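Local coordinates for flavohemoprotein (Vibrio cholerae O1 biovar El Tor, PDB 4EH1), which probably detoxifies nitric oxide, converting it with oxygen and NAD(P)H to nitrate, and here comprises only its reductase domain, which binds FAD and NAD(P)H, at residues 11-23 and 150-162. Numbering follows the deposited sequence.
Sequences KQVESAYVTSFVL and CNSAKEHTFAQET
Phe158 meets the Glu14 carboxylate obliquely, CE1 lying 3.5 Å from CD and the two planes 57° apart. Methyl CG2 of Thr157 lies on one face of this ring, offset toward the rim, and Ser20 OG stands at the edge. Across the contact the Tyr17 ring carries the CB of Ala16 over the centre of one face and receives the carboxylate of Glu155 at its edge, OE2 3.7 Å from CE2, the planes nearly perpendicular. Asn151 ND2 donates to the same OE2 from above the carboxylate plane and so steadies it.

Between the rings, the classic bulge of Glu14 and Ser15 opposite Val18 meets the loop directly. Ala16 N donates to Lys154 O (2.8 Å, 167° at the hydrogen), while Ser15 OG, set between its own backbone N and carbonyl carbon (chi1 52°), pairs with Thr157 OG1 at 2.9 Å. Ser20 OG bonds the anti lone pair of Glu14 OE2, fixing that carboxylate beside Phe158; Ser71 is a second partner of this hydroxyl.

A hairpin of the FAD-binding barrel is thus joined to the loop after strand 144-150 of the NAD-binding domain. The contact mixes two direct hydrogen bonds with methyl and ring packing, the Tyr17 ring edge facing the Glu155 carboxylate and Phe158 set obliquely against that of Glu14, and weak electrostatic attraction between ring C-H groups and carboxylate oxygens probably contributes.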
ATOM      1  N   LYS A  11       0.887  -5.340  -0.993  1.00 26.62           N
ATOM      2  CA  LYS A  11       1.001  -4.142  -1.813  1.00 28.66           C
ATOM      3  C   LYS A  11       1.056  -2.932  -0.874  1.00 27.59           C
ATOM      4  O   LYS A  11       0.039  -2.465  -0.397  1.00 35.28           O
ATOM      5  CB  LYS A  11      -0.211  -4.042  -2.738  1.00 27.47           C
ATOM      6  CG  LYS A  11      -0.011  -3.132  -3.928  1.00 29.98           C
ATOM      7  CD  LYS A  11      -1.185  -3.194  -4.915  1.00 29.78           C
ATOM      8  CE  LYS A  11      -1.002  -2.119  -6.000  1.00 29.07           C
ATOM      9  NZ  LYS A  11      -2.127  -2.123  -6.946  1.00 30.50           N
ATOM     10  N   GLN A  12       2.261  -2.472  -0.570  0.53 27.59           N
ATOM     11  CA  GLN A  12       2.441  -1.403   0.399  0.53 29.97           C
ATOM     12  C   GLN A  12       2.867  -0.110  -0.287  0.53 29.51           C
ATOM     13  O   GLN A  12       3.724  -0.115  -1.167  0.53 29.56           O
ATOM     14  CB  GLN A  12       3.495  -1.775   1.452  0.53 28.40           C
ATOM     15  CG  GLN A  12       3.097  -2.927   2.379  0.53 38.53           C
ATOM     16  CD  GLN A  12       2.277  -2.482   3.586  0.53 42.11           C
ATOM     17  OE1 GLN A  12       2.572  -1.464   4.241  0.53 37.33           O
ATOM     18  NE2 GLN A  12       1.245  -3.254   3.894  0.53 46.19           N
ATOM     19  N   VAL A  13       2.261   0.991   0.136  1.00 23.72           N
ATOM     20  CA  VAL A  13       2.656   2.298  -0.347  1.00 25.47           C
ATOM     21  C   VAL A  13       3.927   2.709   0.347  1.00 27.24           C
ATOM     22  O   VAL A  13       3.981   2.761   1.556  1.00 27.33           O
ATOM     23  CB  VAL A  13       1.565   3.343  -0.092  1.00 28.00           C
ATOM     24  CG1 VAL A  13       2.003   4.724  -0.601  1.00 22.90           C
ATOM     25  CG2 VAL A  13       0.297   2.905  -0.781  1.00 22.70           C
ATOM     26  N   GLU A  14       4.962   2.994  -0.426  1.00 24.42           N
ATOM     27  CA  GLU A  14       6.209   3.450   0.158  1.00 25.42           C
ATOM     28  C   GLU A  14       6.322   4.974   0.188  1.00 30.60           C
ATOM     29  O   GLU A  14       6.923   5.513   1.090  1.00 37.01           O
ATOM     30  CB  GLU A  14       7.414   2.875  -0.594  1.00 25.29           C
ATOM     31  CG  GLU A  14       7.459   1.373  -0.635  1.00 31.00           C
ATOM     32  CD  GLU A  14       7.686   0.753   0.762  1.00 43.18           C
ATOM     33  OE1 GLU A  14       7.819   1.508   1.760  1.00 46.60           O
ATOM     34  OE2 GLU A  14       7.757  -0.501   0.855  1.00 46.84           O
ATOM     35  N   SER A  15       5.793   5.655  -0.824  1.00 26.74           N
ATOM     36  CA  SER A  15       5.845   7.126  -0.873  1.00 28.75           C
ATOM     37  C   SER A  15       4.837   7.539  -1.918  1.00 26.05           C
ATOM     38  O   SER A  15       4.130   6.669  -2.417  1.00 25.08           O
ATOM     39  CB  SER A  15       7.249   7.656  -1.197  1.00 27.14           C
ATOM     40  OG  SER A  15       7.798   7.074  -2.362  1.00 22.05           O
ATOM     41  N   ALA A  16       4.725   8.837  -2.207  1.00 25.98           N
ATOM     42  CA  ALA A  16       3.695   9.338  -3.136  1.00 25.05           C
ATOM     43  C   ALA A  16       3.620   8.542  -4.445  1.00 23.51           C
ATOM     44  O   ALA A  16       2.558   8.251  -4.932  1.00 24.32           O
ATOM     45  CB  ALA A  16       3.907  10.815  -3.449  1.00 27.26           C
ATOM     46  N   TYR A  17       4.745   8.174  -5.022  1.00 24.23           N
ATOM     47  CA  TYR A  17       4.667   7.524  -6.329  1.00 27.29           C
ATOM     48  C   TYR A  17       5.220   6.084  -6.346  1.00 31.20           C
ATOM     49  O   TYR A  17       5.180   5.400  -7.374  1.00 29.70           O
ATOM     50  CB  TYR A  17       5.398   8.376  -7.341  1.00 26.60           C
ATOM     51  CG  TYR A  17       4.866   9.800  -7.374  1.00 28.25           C
ATOM     52  CD1 TYR A  17       3.568  10.065  -7.784  1.00 26.73           C
ATOM     53  CD2 TYR A  17       5.669  10.865  -6.998  1.00 32.89           C
ATOM     54  CE1 TYR A  17       3.064  11.351  -7.820  1.00 34.53           C
ATOM     55  CE2 TYR A  17       5.189  12.173  -7.056  1.00 36.03           C
ATOM     56  CZ  TYR A  17       3.888  12.403  -7.467  1.00 39.21           C
ATOM     57  OH  TYR A  17       3.419  13.680  -7.494  1.00 41.50           O
ATOM     58  N   VAL A  18       5.721   5.630  -5.207  1.00 27.01           N
ATOM     59  CA  VAL A  18       6.340   4.319  -5.147  1.00 23.24           C
ATOM     60  C   VAL A  18       5.507   3.371  -4.269  1.00 22.15           C
ATOM     61  O   VAL A  18       5.148   3.680  -3.112  1.00 24.75           O
ATOM     62  CB  VAL A  18       7.756   4.391  -4.585  1.00 28.71           C
ATOM     63  CG1 VAL A  18       8.328   2.963  -4.393  1.00 30.34           C
ATOM     64  CG2 VAL A  18       8.673   5.259  -5.473  1.00 21.39           C
ATOM     65  N   THR A  19       5.215   2.223  -4.842  1.00 23.23           N
ATOM     66  CA  THR A  19       4.467   1.176  -4.168  1.00 25.12           C
ATOM     67  C   THR A  19       5.241  -0.145  -4.242  1.00 27.42           C
ATOM     68  O   THR A  19       5.769  -0.498  -5.302  1.00 22.64           O
ATOM     69  CB  THR A  19       3.053   1.065  -4.795  1.00 26.93           C
ATOM     70  OG1 THR A  19       2.273   2.184  -4.331  1.00 29.34           O
ATOM     71  CG2 THR A  19       2.339  -0.281  -4.386  1.00 21.55           C
ATOM     72  N   SER A  20       5.350  -0.852  -3.111  1.00 22.27           N
ATOM     73  CA  SER A  20       6.051  -2.138  -3.087  1.00 21.89           C
ATOM     74  C   SER A  20       5.084  -3.305  -3.355  1.00 28.33           C
ATOM     75  O   SER A  20       3.906  -3.234  -3.010  1.00 31.90           O
ATOM     76  CB  SER A  20       6.730  -2.392  -1.730  1.00 21.39           C
ATOM     77  OG  SER A  20       7.972  -1.755  -1.615  1.00 31.31           O
ATOM     78  N   PHE A  21       5.607  -4.385  -3.924  1.00 25.05           N
ATOM     79  CA  PHE A  21       4.847  -5.619  -4.105  1.00 26.39           C
ATOM     80  C   PHE A  21       5.664  -6.774  -3.548  1.00 26.24           C
ATOM     81  O   PHE A  21       6.801  -6.982  -3.953  1.00 27.89           O
ATOM     82  CB  PHE A  21       4.617  -5.908  -5.594  1.00 23.75           C
ATOM     83  CG  PHE A  21       3.806  -4.857  -6.305  1.00 31.27           C
ATOM     84  CD1 PHE A  21       2.483  -5.106  -6.654  1.00 23.32           C
ATOM     85  CD2 PHE A  21       4.373  -3.613  -6.630  1.00 24.66           C
ATOM     86  CE1 PHE A  21       1.723  -4.121  -7.324  1.00 30.76           C
ATOM     87  CE2 PHE A  21       3.623  -2.642  -7.297  1.00 31.38           C
ATOM     88  CZ  PHE A  21       2.295  -2.902  -7.646  1.00 27.52           C
ATOM     89  N   VAL A  22       5.070  -7.538  -2.652  1.00 27.97           N
ATOM     90  CA  VAL A  22       5.686  -8.755  -2.181  1.00 24.34           C
ATOM     91  C   VAL A  22       5.090  -9.916  -2.958  1.00 26.73           C
ATOM     92  O   VAL A  22       3.886 -10.139  -2.939  1.00 28.43           O
ATOM     93  CB  VAL A  22       5.428  -8.973  -0.664  1.00 26.66           C
ATOM     94  CG1 VAL A  22       6.013 -10.323  -0.214  1.00 27.59           C
ATOM     95  CG2 VAL A  22       6.017  -7.834   0.157  1.00 25.35           C
ATOM     96  N   LEU A  23       5.949 -10.668  -3.635  1.00 26.96           N
ATOM     97  CA  LEU A  23       5.502 -11.679  -4.560  1.00 28.49           C
ATOM     98  C   LEU A  23       5.937 -13.081  -4.133  1.00 31.90           C
ATOM     99  O   LEU A  23       7.092 -13.305  -3.778  1.00 29.08           O
ATOM    100  CB  LEU A  23       6.081 -11.386  -5.937  1.00 34.85           C
ATOM    101  CG  LEU A  23       5.789  -9.983  -6.462  1.00 39.26           C
ATOM    102  CD1 LEU A  23       6.869  -9.524  -7.438  1.00 36.44           C
ATOM    103  CD2 LEU A  23       4.445 -10.026  -7.147  1.00 41.74           C
ATOM    104  N   CYS A 150      15.794  13.041  -2.525  1.00 20.56           N
ATOM    105  CA  CYS A 150      14.518  12.934  -3.173  1.00 18.60           C
ATOM    106  C   CYS A 150      13.949  14.344  -3.248  1.00 22.83           C
ATOM    107  O   CYS A 150      14.594  15.296  -2.821  1.00 27.18           O
ATOM    108  CB  CYS A 150      13.590  11.941  -2.451  1.00 18.34           C
ATOM    109  SG  CYS A 150      13.340  12.379  -0.704  1.00 28.07           S
ATOM    110  N   ASN A 151      12.761  14.496  -3.824  1.00 26.70           N
ATOM    111  CA  ASN A 151      12.256  15.834  -4.056  1.00 29.23           C
ATOM    112  C   ASN A 151      11.684  16.492  -2.799  1.00 30.71           C
ATOM    113  O   ASN A 151      11.759  17.707  -2.649  1.00 33.78           O
ATOM    114  CB  ASN A 151      11.196  15.808  -5.150  1.00 32.45           C
ATOM    115  CG  ASN A 151      11.766  15.402  -6.502  1.00 39.41           C
ATOM    116  OD1 ASN A 151      12.958  15.551  -6.747  1.00 32.99           O
ATOM    117  ND2 ASN A 151      10.910  14.886  -7.381  1.00 37.93           N
ATOM    118  N   SER A 152      11.079  15.686  -1.926  1.00 23.21           N
ATOM    119  CA  SER A 152      10.353  16.190  -0.767  1.00 21.08           C
ATOM    120  C   SER A 152       9.974  15.068   0.198  1.00 29.93           C
ATOM    121  O   SER A 152      10.173  13.876  -0.101  1.00 29.24           O
ATOM    122  CB  SER A 152       9.073  16.893  -1.221  1.00 22.48           C
ATOM    123  OG  SER A 152       8.166  15.966  -1.807  1.00 28.41           O
ATOM    124  N   ALA A 153       9.380  15.463   1.324  1.00 23.60           N
ATOM    125  CA  ALA A 153       8.960  14.515   2.342  1.00 27.71           C
ATOM    126  C   ALA A 153       8.022  13.475   1.744  1.00 22.62           C
ATOM    127  O   ALA A 153       8.182  12.277   1.992  1.00 21.82           O
ATOM    128  CB  ALA A 153       8.293  15.238   3.565  1.00 25.46           C
ATOM    129  N   LYS A 154       7.054  13.912   0.943  1.00 24.27           N
ATOM    130  CA  LYS A 154       6.114  12.929   0.385  1.00 29.57           C
ATOM    131  C   LYS A 154       6.750  11.936  -0.592  1.00 21.45           C
ATOM    132  O   LYS A 154       6.184  10.883  -0.876  1.00 21.62           O
ATOM    133  CB  LYS A 154       4.907  13.593  -0.255  1.00 28.32           C
ATOM    134  CG  LYS A 154       5.155  14.238  -1.620  1.00 31.13           C
ATOM    135  CD  LYS A 154       3.801  14.619  -2.238  1.00 34.61           C
ATOM    136  CE  LYS A 154       3.964  15.180  -3.664  1.00 40.16           C
ATOM    137  NZ  LYS A 154       4.706  16.485  -3.685  1.00 41.82           N
ATOM    138  N   GLU A 155       7.916  12.262  -1.120  1.00 23.39           N
ATOM    139  CA  GLU A 155       8.561  11.318  -2.028  1.00 29.13           C
ATOM    140  C   GLU A 155       9.716  10.571  -1.326  1.00 26.49           C
ATOM    141  O   GLU A 155      10.569   9.975  -1.973  1.00 28.55           O
ATOM    142  CB  GLU A 155       9.069  12.039  -3.300  1.00 25.48           C
ATOM    143  CG  GLU A 155       7.993  12.661  -4.136  1.00 24.97           C
ATOM    144  CD  GLU A 155       8.493  13.100  -5.540  1.00 50.69           C
ATOM    145  OE1 GLU A 155       9.256  12.350  -6.205  1.00 45.34           O
ATOM    146  OE2 GLU A 155       8.123  14.210  -5.983  1.00 46.84           O
ATOM    147  N   HIS A 156       9.763  10.632  -0.005  1.00 23.07           N
ATOM    148  CA  HIS A 156      10.915  10.096   0.707  1.00 20.94           C
ATOM    149  C   HIS A 156      10.741   8.566   0.883  1.00 28.77           C
ATOM    150  O   HIS A 156      10.269   8.099   1.918  1.00 27.39           O
ATOM    151  CB  HIS A 156      11.022  10.802   2.062  1.00 24.55           C
ATOM    152  CG  HIS A 156      12.229  10.420   2.867  1.00 22.45           C
ATOM    153  ND1 HIS A 156      12.616  11.111   4.003  1.00 25.62           N
ATOM    154  CD2 HIS A 156      13.121   9.415   2.719  1.00 23.85           C
ATOM    155  CE1 HIS A 156      13.706  10.560   4.500  1.00 22.12           C
ATOM    156  NE2 HIS A 156      14.033   9.527   3.741  1.00 27.90           N
ATOM    157  N   THR A 157      11.129   7.798  -0.126  1.00 21.85           N
ATOM    158  CA  THR A 157      10.873   6.363  -0.148  1.00 19.43           C
ATOM    159  C   THR A 157      11.581   5.583   0.959  1.00 22.79           C
ATOM    160  O   THR A 157      12.761   5.783   1.187  1.00 21.78           O
ATOM    161  CB  THR A 157      11.328   5.823  -1.504  1.00 28.15           C
ATOM    162  OG1 THR A 157      10.636   6.542  -2.536  1.00 33.09           O
ATOM    163  CG2 THR A 157      11.074   4.299  -1.626  1.00 22.78           C
ATOM    164  N   PHE A 158      10.854   4.694   1.639  1.00 21.77           N
ATOM    165  CA  PHE A 158      11.394   3.886   2.727  1.00 21.98           C
ATOM    166  C   PHE A 158      11.803   4.683   3.952  1.00 26.29           C
ATOM    167  O   PHE A 158      12.644   4.199   4.719  1.00 29.44           O
ATOM    168  CB  PHE A 158      12.628   3.094   2.270  1.00 23.43           C
ATOM    169  CG  PHE A 158      12.365   2.175   1.127  1.00 19.29           C
ATOM    170  CD1 PHE A 158      11.337   1.260   1.188  1.00 21.47           C
ATOM    171  CD2 PHE A 158      13.146   2.236  -0.026  1.00 27.77           C
ATOM    172  CE1 PHE A 158      11.107   0.387   0.113  1.00 27.48           C
ATOM    173  CE2 PHE A 158      12.906   1.378  -1.109  1.00 23.96           C
ATOM    174  CZ  PHE A 158      11.888   0.463  -1.030  1.00 25.12           C
ATOM    175  N   ALA A 159      11.241   5.885   4.144  1.00 22.49           N
ATOM    176  CA  ALA A 159      11.741   6.771   5.201  1.00 25.55           C
ATOM    177  C   ALA A 159      11.801   6.017   6.540  1.00 27.75           C
ATOM    178  O   ALA A 159      12.828   5.999   7.208  1.00 22.81           O
ATOM    179  CB  ALA A 159      10.866   8.011   5.352  1.00 23.18           C
ATOM    180  N   GLN A 160      10.696   5.377   6.902  1.00 24.41           N
ATOM    181  CA  GLN A 160      10.574   4.745   8.214  1.00 27.95           C
ATOM    182  C   GLN A 160      11.424   3.475   8.330  1.00 29.15           C
ATOM    183  O   GLN A 160      12.106   3.252   9.322  1.00 25.69           O
ATOM    184  CB  GLN A 160       9.107   4.416   8.521  1.00 25.75           C
ATOM    185  CG  GLN A 160       8.911   3.643   9.825  1.00 33.71           C
ATOM    186  CD  GLN A 160       9.364   4.452  11.045  1.00 45.35           C
ATOM    187  OE1 GLN A 160       9.557   5.670  10.971  1.00 45.20           O
ATOM    188  NE2 GLN A 160       9.525   3.776  12.172  1.00 55.74           N
ATOM    189  N   GLU A 161      11.388   2.661   7.290  1.00 26.27           N
ATOM    190  CA  GLU A 161      12.062   1.388   7.327  1.00 26.25           C
ATOM    191  C   GLU A 161      13.566   1.623   7.418  1.00 23.60           C
ATOM    192  O   GLU A 161      14.251   0.963   8.186  1.00 25.47           O
ATOM    193  CB  GLU A 161      11.656   0.563   6.106  1.00 29.17           C
ATOM    194  CG  GLU A 161      12.300  -0.825   5.975  1.00 33.90           C
ATOM    195  CD  GLU A 161      11.860  -1.539   4.670  1.00 46.95           C
ATOM    196  OE1 GLU A 161      12.630  -1.597   3.690  1.00 38.91           O
ATOM    197  OE2 GLU A 161      10.728  -2.039   4.629  1.00 47.50           O
ATOM    198  N   THR A 162      14.059   2.594   6.662  0.83 24.11           N
ATOM    199  CA  THR A 162      15.474   2.918   6.671  0.83 23.59           C
ATOM    200  C   THR A 162      15.907   3.505   8.021  0.83 25.95           C
ATOM    201  O   THR A 162      16.956   3.149   8.545  0.83 27.38           O
ATOM    202  CB  THR A 162      15.805   3.854   5.487  0.83 19.51           C
ATOM    203  OG1 THR A 162      15.603   3.127   4.277  0.83 24.91           O
ATOM    204  CG2 THR A 162      17.253   4.353   5.512  0.83 15.86           C
TER